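Local structure of N-acetyltransferase (Staphylococcus aureus subsp. aureus, 4LUA) at residues A[58-69]-A[98-109]. The protein probably transfers an acetyl group from acetyl-coenzyme A to an amine, as a GNAT-family N-acetyltransferase. Numbering follows the deposited sequence.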
loop_
_atom_site.group_PDB
_atom_site.type_symbol
_atom_site.label_atom_id
_atom_site.label_comp_id
_atom_site.label_asym_id
_atom_site.label_seq_id
_atom_site.Cartn_x
_atom_site.Cartn_y
_atom_site.Cartn_z
ATOM N N PHE A 58 2.210 5.855 5.959
ATOM C CA PHE A 58 3.530 5.588 6.523
ATOM C C PHE A 58 4.600 5.775 5.475
ATOM O O PHE A 58 4.363 5.402 4.273
ATOM C CB PHE A 58 3.552 4.110 6.976
ATOM C CG PHE A 58 2.452 3.788 7.969
ATOM C CD1 PHE A 58 2.533 4.361 9.234
ATOM C CD2 PHE A 58 1.383 2.915 7.661
ATOM C CE1 PHE A 58 1.526 4.112 10.188
ATOM C CE2 PHE A 58 0.379 2.635 8.624
ATOM C CZ PHE A 58 0.453 3.230 9.866
ATOM N N GLY A 59 5.771 6.252 5.918
ATOM C CA GLY A 59 6.905 6.368 4.991
ATOM C C GLY A 59 8.144 5.701 5.545
ATOM O O GLY A 59 8.385 5.767 6.731
ATOM N N CYS A 60 8.910 5.026 4.691
ATOM C CA CYS A 60 10.189 4.461 5.114
ATOM C C CYS A 60 11.283 5.436 4.689
ATOM O O CYS A 60 11.396 5.831 3.497
ATOM C CB CYS A 60 10.448 3.176 4.334
ATOM S SG CYS A 60 9.161 1.932 4.729
ATOM N N TYR A 61 12.113 5.817 5.665
ATOM C CA TYR A 61 13.222 6.736 5.379
ATOM C C TYR A 61 14.567 6.049 5.543
ATOM O O TYR A 61 14.806 5.388 6.557
ATOM C CB TYR A 61 13.167 7.966 6.293
ATOM C CG TYR A 61 12.096 8.969 5.917
ATOM C CD1 TYR A 61 12.436 10.106 5.201
ATOM C CD2 TYR A 61 10.753 8.732 6.219
ATOM C CE1 TYR A 61 11.471 10.990 4.832
ATOM C CE2 TYR A 61 9.788 9.626 5.869
ATOM C CZ TYR A 61 10.149 10.736 5.168
ATOM O OH TYR A 61 9.211 11.693 4.809
ATOM N N GLU A 62 15.456 6.314 4.588
ATOM C CA GLU A 62 16.888 5.989 4.761
ATOM C C GLU A 62 17.582 7.332 4.814
ATOM O O GLU A 62 17.634 8.040 3.786
ATOM C CB GLU A 62 17.366 5.190 3.559
ATOM C CG GLU A 62 18.736 4.565 3.717
ATOM C CD GLU A 62 19.103 3.738 2.497
ATOM O OE1 GLU A 62 18.354 3.809 1.487
ATOM O OE2 GLU A 62 20.116 3.012 2.556
ATOM N N ASN A 63 18.068 7.693 6.008
ATOM C CA ASN A 63 18.708 8.999 6.247
ATOM C C ASN A 63 17.708 10.124 5.920
ATOM O O ASN A 63 16.698 10.241 6.611
ATOM C CB ASN A 63 20.051 9.147 5.495
ATOM C CG ASN A 63 20.768 10.423 5.874
ATOM O OD1 ASN A 63 20.523 10.994 6.947
ATOM N ND2 ASN A 63 21.679 10.877 5.021
ATOM N N GLU A 64 17.956 10.938 4.879
ATOM C CA GLU A 64 17.012 12.023 4.599
ATOM C C GLU A 64 15.966 11.673 3.551
ATOM O O GLU A 64 15.068 12.489 3.277
ATOM C CB GLU A 64 17.734 13.279 4.122
ATOM C CG GLU A 64 18.673 13.828 5.122
ATOM C CD GLU A 64 19.162 15.170 4.695
ATOM O OE1 GLU A 64 18.336 16.108 4.663
ATOM O OE2 GLU A 64 20.357 15.263 4.364
ATOM N N THR A 65 16.082 10.470 2.970
ATOM C CA THR A 65 15.340 10.113 1.750
ATOM C C THR A 65 14.137 9.223 1.999
ATOM O O THR A 65 14.258 8.180 2.619
ATOM C CB THR A 65 16.278 9.422 0.732
ATOM O OG1 THR A 65 17.402 10.282 0.476
ATOM C CG2 THR A 65 15.565 9.170 -0.603
ATOM N N LEU A 66 12.961 9.657 1.539
ATOM C CA LEU A 66 11.763 8.825 1.574
ATOM C C LEU A 66 11.870 7.799 0.455
ATOM O O LEU A 66 11.948 8.154 -0.759
ATOM C CB LEU A 66 10.527 9.735 1.372
ATOM C CG LEU A 66 9.209 9.007 1.268
ATOM C CD1 LEU A 66 8.869 8.246 2.570
ATOM C CD2 LEU A 66 8.132 10.074 0.953
ATOM N N ILE A 67 11.907 6.521 0.825
ATOM C CA ILE A 67 12.114 5.479 -0.191
ATOM C C ILE A 67 10.941 4.561 -0.441
ATOM O O ILE A 67 10.943 3.807 -1.410
ATOM C CB ILE A 67 13.393 4.644 0.101
ATOM C CG1 ILE A 67 13.254 3.822 1.383
ATOM C CG2 ILE A 67 14.599 5.622 0.158
ATOM C CD1 ILE A 67 14.426 2.809 1.508
ATOM N N ALA A 68 9.934 4.612 0.427
ATOM C CA ALA A 68 8.768 3.747 0.246
ATOM C C ALA A 68 7.617 4.281 1.064
ATOM O O ALA A 68 7.824 4.997 2.068
ATOM C CB ALA A 68 9.058 2.267 0.684
ATOM N N THR A 69 6.399 3.934 0.636
ATOM C CA THR A 69 5.222 4.346 1.406
ATOM C C THR A 69 4.103 3.331 1.234
ATOM O O THR A 69 4.069 2.614 0.221
ATOM C CB THR A 69 4.707 5.743 0.928
ATOM O OG1 THR A 69 3.654 6.207 1.802
ATOM C CG2 THR A 69 4.236 5.812 -0.560
ATOM N N ILE A 98 12.628 -4.115 1.716
ATOM C CA ILE A 98 12.059 -2.892 2.273
ATOM C C ILE A 98 10.534 -3.037 2.437
ATOM O O ILE A 98 9.954 -2.723 3.498
ATOM C CB ILE A 98 12.314 -1.650 1.331
ATOM C CG1 ILE A 98 13.801 -1.395 1.130
ATOM C CG2 ILE A 98 11.625 -0.360 1.879
ATOM C CD1 ILE A 98 14.442 -1.099 2.339
ATOM N N ASN A 99 9.852 -3.515 1.387
ATOM C CA ASN A 99 8.411 -3.576 1.496
ATOM C C ASN A 99 7.973 -4.606 2.524
ATOM O O ASN A 99 6.922 -4.422 3.151
ATOM C CB ASN A 99 7.725 -3.848 0.117
ATOM C CG ASN A 99 6.349 -3.198 0.024
ATOM O OD1 ASN A 99 6.144 -2.120 0.613
ATOM N ND2 ASN A 99 5.423 -3.837 -0.702
ATOM N N SER A 100 8.719 -5.698 2.706
ATOM C CA SER A 100 8.324 -6.698 3.715
ATOM C C SER A 100 8.435 -6.055 5.081
ATOM O O SER A 100 7.553 -6.327 5.936
ATOM C CB SER A 100 9.227 -7.949 3.681
ATOM O OG SER A 100 8.895 -8.723 2.533
ATOM N N GLU A 101 9.473 -5.237 5.301
ATOM C CA GLU A 101 9.577 -4.548 6.611
ATOM C C GLU A 101 8.372 -3.613 6.787
ATOM O O GLU A 101 7.721 -3.563 7.860
ATOM C CB GLU A 101 10.884 -3.778 6.736
ATOM C CG GLU A 101 12.042 -4.610 7.227
ATOM C CD GLU A 101 13.329 -3.782 7.323
ATOM O OE1 GLU A 101 13.232 -2.558 7.605
ATOM O OE2 GLU A 101 14.426 -4.355 7.094
ATOM N N LEU A 102 7.984 -2.922 5.704
ATOM C CA LEU A 102 6.848 -2.000 5.769
ATOM C C LEU A 102 5.499 -2.713 6.030
ATOM O O LEU A 102 4.721 -2.326 6.928
ATOM C CB LEU A 102 6.779 -1.158 4.461
ATOM C CG LEU A 102 5.607 -0.184 4.400
ATOM C CD1 LEU A 102 5.571 0.850 5.574
ATOM C CD2 LEU A 102 5.744 0.570 3.090
ATOM N N ILE A 103 5.188 -3.778 5.272
ATOM C CA ILE A 103 3.898 -4.447 5.435
ATOM C C ILE A 103 3.898 -5.214 6.775
ATOM O O ILE A 103 2.862 -5.272 7.449
ATOM C CB ILE A 103 3.612 -5.338 4.214
ATOM C CG1 ILE A 103 3.622 -4.513 2.921
ATOM C CG2 ILE A 103 2.293 -6.055 4.431
ATOM C CD1 ILE A 103 2.620 -3.266 2.935
ATOM N N ASN A 104 5.037 -5.788 7.210
ATOM C CA ASN A 104 5.050 -6.414 8.556
ATOM C C ASN A 104 4.763 -5.373 9.657
ATOM O O ASN A 104 4.050 -5.650 10.656
ATOM C CB ASN A 104 6.366 -7.132 8.859
ATOM C CG ASN A 104 6.336 -8.580 8.432
ATOM O OD1 ASN A 104 5.341 -9.273 8.643
ATOM N ND2 ASN A 104 7.451 -9.066 7.859
ATOM N N PHE A 105 5.330 -4.163 9.466
ATOM C CA PHE A 105 4.978 -3.101 10.388
ATOM C C PHE A 105 3.487 -2.798 10.366
ATOM O O PHE A 105 2.897 -2.646 11.455
ATOM C CB PHE A 105 5.833 -1.826 10.113
ATOM C CG PHE A 105 5.181 -0.577 10.619
ATOM C CD1 PHE A 105 5.354 -0.152 11.910
ATOM C CD2 PHE A 105 4.311 0.104 9.773
ATOM C CE1 PHE A 105 4.700 1.002 12.401
ATOM C CE2 PHE A 105 3.599 1.150 10.234
ATOM C CZ PHE A 105 3.776 1.616 11.571
ATOM N N ILE A 106 2.890 -2.692 9.170
ATOM C CA ILE A 106 1.450 -2.423 9.090
ATOM C C ILE A 106 0.617 -3.510 9.804
ATOM O O ILE A 106 -0.342 -3.174 10.537
ATOM C CB ILE A 106 1.004 -2.172 7.632
ATOM C CG1 ILE A 106 1.622 -0.868 7.189
ATOM C CG2 ILE A 106 -0.534 -2.168 7.557
ATOM C CD1 ILE A 106 1.320 -0.503 5.720
ATOM N N ILE A 107 0.982 -4.787 9.631
ATOM C CA ILE A 107 0.291 -5.858 10.352
ATOM C C ILE A 107 0.364 -5.612 11.850
ATOM O O ILE A 107 -0.673 -5.691 12.585
ATOM C CB ILE A 107 0.907 -7.233 10.045
ATOM C CG1 ILE A 107 0.612 -7.632 8.598
ATOM C CG2 ILE A 107 0.329 -8.297 10.969
ATOM C CD1 ILE A 107 1.574 -8.762 8.029
ATOM N N ASN A 108 1.575 -5.290 12.373
ATOM C CA ASN A 108 1.604 -5.025 13.830
ATOM C C ASN A 108 0.869 -3.764 14.282
ATOM O O ASN A 108 0.271 -3.733 15.335
ATOM C CB ASN A 108 3.077 -4.959 14.337
ATOM C CG ASN A 108 3.724 -6.310 14.355
ATOM O OD1 ASN A 108 3.235 -7.218 15.028
ATOM N ND2 ASN A 108 4.815 -6.478 13.593
ATOM N N TYR A 109 0.960 -2.695 13.485
ATOM C CA TYR A 109 0.228 -1.481 13.787
ATOM C C TYR A 109 -1.257 -1.792 13.889
ATOM O O TYR A 109 -1.971 -1.366 14.819
ATOM C CB TYR A 109 0.536 -0.431 12.704
ATOM C CG TYR A 109 -0.293 0.809 12.879
ATOM C CD1 TYR A 109 0.209 1.891 13.598
ATOM C CD2 TYR A 109 -1.571 0.875 12.311
ATOM C CE1 TYR A 109 -0.585 3.022 13.806
ATOM C CE2 TYR A 109 -2.378 1.977 12.502
ATOM C CZ TYR A 109 -1.875 3.051 13.247
ATOM O OH TYR A 109 -2.634 4.200 13.455
#
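Phe58 meets Phe105, Ile106 and Tyr109 of helix 98-109 with its ring and Leu102 with its CB. Phe105 comes edge-on over one face of the Phe58 ring. Phe105 CE2 stands 3.4 Å above the plane of the Phe58 ring, over the ring centre, and the two planes are turned by 80°. Phe58 in turn offers its own edge to Tyr109. Phe58 CZ sits over the middle of the Tyr109 ring, 3.8 Å above the plane, with the planes at 67°. The three rings thus form an aromatic cluster of two T-shaped pairs, with Phe58 in both. Phe105 and Tyr109 lie one helical turn apart. Ile106 packs obliquely against the same phenyl ring, with Ile106 CG1 3.8 Å from Phe58 CD2.

The contact lies in the GNAT fold, where helix 96-112 packs on the antiparallel sheet that holds strands 55-62, 65-75 and 83-91. Strands 58-62 and 65-69 are neighbours in that sheet, joined by a type II' turn from Glu62 to Thr65. The axis of segment 98-109 crosses that of strand 65-69 at -52°.

Leu102 spreads its two methyls over both strands. Leu102 CD1 touches Cys60 SG at 3.8 Å and also reaches Phe58 CB. Leu102 CD2 lies 3.7 Å from Thr69 C. The CB of Thr69 points away from the helix, and Thr69 OG1 donates to Phe58 O at 2.7 Å, tying the strands together. Asn99 and Ile103 of the helix touch Phe132 of helix 127-135.

Further toward the turn, Ile98 takes over. Ile98 CG2 rests on Ala68 CB at 3.9 Å, while Ile98 CD1 meets the CD1 methyl of Ile67, the two side chains crossing at about a right angle.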